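Local structure of periplasmic oligopeptide-binding protein (Burkholderia pseudomallei, 3ZS6) at residues Ser99-Leu104 and Met151-Pro156. The protein probably captures short peptides in the periplasm and hands them to an ABC transporter for import into the cell. Sequence-based numbering, arbitrary orientation.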
loop_
_atom_site.group_PDB
_atom_site.type_symbol
_atom_site.label_atom_id
_atom_site.label_comp_id
_atom_site.label_asym_id
_atom_site.label_seq_id
_atom_site.Cartn_x
_atom_site.Cartn_y
_atom_site.Cartn_z
ATOM N N SER A 99 -7.648 -14.702 1.124
ATOM C CA SER A 99 -7.199 -13.304 1.064
ATOM C C SER A 99 -5.696 -13.180 1.307
ATOM O O SER A 99 -5.149 -13.822 2.204
ATOM C CB SER A 99 -7.918 -12.439 2.093
ATOM O OG SER A 99 -7.460 -11.086 2.019
ATOM N N LYS A 100 -5.042 -12.334 0.520
ATOM C CA LYS A 100 -3.649 -11.982 0.774
ATOM C C LYS A 100 -3.532 -10.768 1.695
ATOM O O LYS A 100 -2.430 -10.288 1.958
ATOM C CB LYS A 100 -2.904 -11.715 -0.541
ATOM C CG LYS A 100 -2.644 -12.968 -1.370
ATOM C CD LYS A 100 -1.796 -13.953 -0.583
ATOM C CE LYS A 100 -1.225 -15.055 -1.476
ATOM N NZ LYS A 100 -0.329 -15.975 -0.702
ATOM N N TYR A 101 -4.664 -10.265 2.182
ATOM C CA TYR A 101 -4.636 -9.067 3.018
ATOM C C TYR A 101 -5.286 -9.252 4.377
ATOM O O TYR A 101 -6.009 -8.378 4.844
ATOM C CB TYR A 101 -5.264 -7.866 2.299
ATOM C CG TYR A 101 -4.447 -6.591 2.433
ATOM C CD1 TYR A 101 -3.391 -6.333 1.566
ATOM C CD2 TYR A 101 -4.719 -5.660 3.429
ATOM C CE1 TYR A 101 -2.638 -5.185 1.673
ATOM C CE2 TYR A 101 -3.965 -4.488 3.547
ATOM C CZ TYR A 101 -2.925 -4.263 2.656
ATOM O OH TYR A 101 -2.152 -3.127 2.739
ATOM N N THR A 102 -5.009 -10.378 5.025
ATOM C CA THR A 102 -5.549 -10.622 6.361
ATOM C C THR A 102 -4.929 -9.710 7.428
ATOM O O THR A 102 -5.413 -9.645 8.556
ATOM C CB THR A 102 -5.371 -12.097 6.779
ATOM O OG1 THR A 102 -3.993 -12.461 6.661
ATOM C CG2 THR A 102 -6.214 -13.019 5.891
ATOM N N ILE A 103 -3.860 -9.003 7.073
ATOM C CA ILE A 103 -3.151 -8.171 8.047
ATOM C C ILE A 103 -4.054 -7.142 8.737
ATOM O O ILE A 103 -3.899 -6.884 9.930
ATOM C CB ILE A 103 -1.926 -7.457 7.427
ATOM C CG1 ILE A 103 -2.349 -6.626 6.209
ATOM C CG2 ILE A 103 -0.840 -8.484 7.048
ATOM C CD1 ILE A 103 -1.239 -5.771 5.617
ATOM N N LEU A 104 -4.996 -6.559 7.997
ATOM C CA LEU A 104 -5.854 -5.521 8.572
ATOM C C LEU A 104 -6.839 -6.046 9.617
ATOM O O LEU A 104 -7.154 -5.349 10.580
ATOM C CB LEU A 104 -6.615 -4.748 7.480
ATOM C CG LEU A 104 -5.776 -3.737 6.699
ATOM C CD1 LEU A 104 -6.645 -2.929 5.734
ATOM C CD2 LEU A 104 -5.029 -2.822 7.647
ATOM N N MET A 151 -9.793 1.535 5.027
ATOM C CA MET A 151 -9.140 0.870 3.896
ATOM C C MET A 151 -10.068 -0.121 3.185
ATOM O O MET A 151 -11.007 -0.641 3.785
ATOM C CB MET A 151 -7.869 0.150 4.370
ATOM C CG MET A 151 -6.708 1.085 4.735
ATOM S SD MET A 151 -6.181 2.156 3.361
ATOM C CE MET A 151 -7.089 3.651 3.703
ATOM N N ALA A 152 -9.765 -0.419 1.926
ATOM C CA ALA A 152 -10.656 -1.239 1.106
ATOM C C ALA A 152 -10.975 -2.636 1.644
ATOM O O ALA A 152 -12.118 -3.080 1.560
ATOM C CB ALA A 152 -10.157 -1.302 -0.340
ATOM N N PRO A 153 -9.976 -3.337 2.202
ATOM C CA PRO A 153 -10.318 -4.706 2.597
ATOM C C PRO A 153 -11.279 -4.776 3.789
ATOM O O PRO A 153 -11.828 -5.851 4.029
ATOM C CB PRO A 153 -8.960 -5.328 2.950
ATOM C CG PRO A 153 -7.941 -4.461 2.221
ATOM C CD PRO A 153 -8.532 -3.071 2.322
ATOM N N LEU A 154 -11.488 -3.680 4.516
ATOM C CA LEU A 154 -12.462 -3.706 5.616
ATOM C C LEU A 154 -13.832 -3.119 5.244
ATOM O O LEU A 154 -14.724 -3.023 6.095
ATOM C CB LEU A 154 -11.897 -3.069 6.900
ATOM C CG LEU A 154 -10.665 -3.794 7.487
ATOM C CD1 LEU A 154 -10.132 -3.090 8.736
ATOM C CD2 LEU A 154 -10.976 -5.255 7.806
ATOM N N THR A 155 -14.008 -2.746 3.978
ATOM C CA THR A 155 -15.338 -2.356 3.506
ATOM C C THR A 155 -16.315 -3.539 3.537
ATOM O O THR A 155 -15.902 -4.705 3.512
ATOM C CB THR A 155 -15.314 -1.747 2.090
ATOM O OG1 THR A 155 -14.774 -2.694 1.157
ATOM C CG2 THR A 155 -14.479 -0.467 2.074
ATOM N N PRO A 156 -17.622 -3.241 3.592
ATOM C CA PRO A 156 -18.598 -4.331 3.685
ATOM C C PRO A 156 -18.800 -4.991 2.334
ATOM O O PRO A 156 -18.490 -4.399 1.298
ATOM C CB PRO A 156 -19.880 -3.621 4.137
ATOM C CG PRO A 156 -19.743 -2.224 3.603
ATOM C CD PRO A 156 -18.258 -1.908 3.616
#
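Leu104 carries its CG beside the backbone N and anti to the carbonyl carbon (chi1 -76°), and chi2 (-175°) sets CD1 anti to CA, where it reaches Met151 and Pro153. Leu104 CD1 lies 3.6 Å from Met151 CB and 3.9 Å from Pro153 CD, so one methyl touches both residues. At the root of the same side chain, Leu104 CB meets Leu154 CD1 at 4.1 Å. Leu104 thus spans the 3-10 turn 152-154 from the residue before it to its last residue. In the conformer of Met151 given here, one of two, the side chain bends at chi2 and chi3 and its end leads away from Leu104, while CB and CG make the contact. Pro153 also turns to Tyr101: its CG comes up obliquely to the ring, 3.6 Å from Tyr101 CD2. The ring is also covered from within its own segment, with Ile103 CD1 3.6 Å above one face, offset toward the rim, and Leu104 CG in plane at the edge. Across the two segments the contact is wholly apolar and buried; hydrogen bonds of side chains form within each loop. Ser99 OG accepts from Tyr101 N at 2.9 Å in an ST turn, while Ala152 O takes both Thr155 N and Thr155 OG1, the hydroxyl at 2.7 Å in the carbonyl plane. The ring packed against Pro153 carries the OH that bonds to Asp409 OD2 and, weakly, to the backbone of the bound peptide. The contact joins the loop after helix 82-93 to the loop between helices 145-148 and 159-165. Leu92 of helix 82-93 touches Leu154, Asn29 of helix 26-35 packs on Met151 and Pro153, and Trp406 of strand 401-407 meets Tyr101 and Ile103.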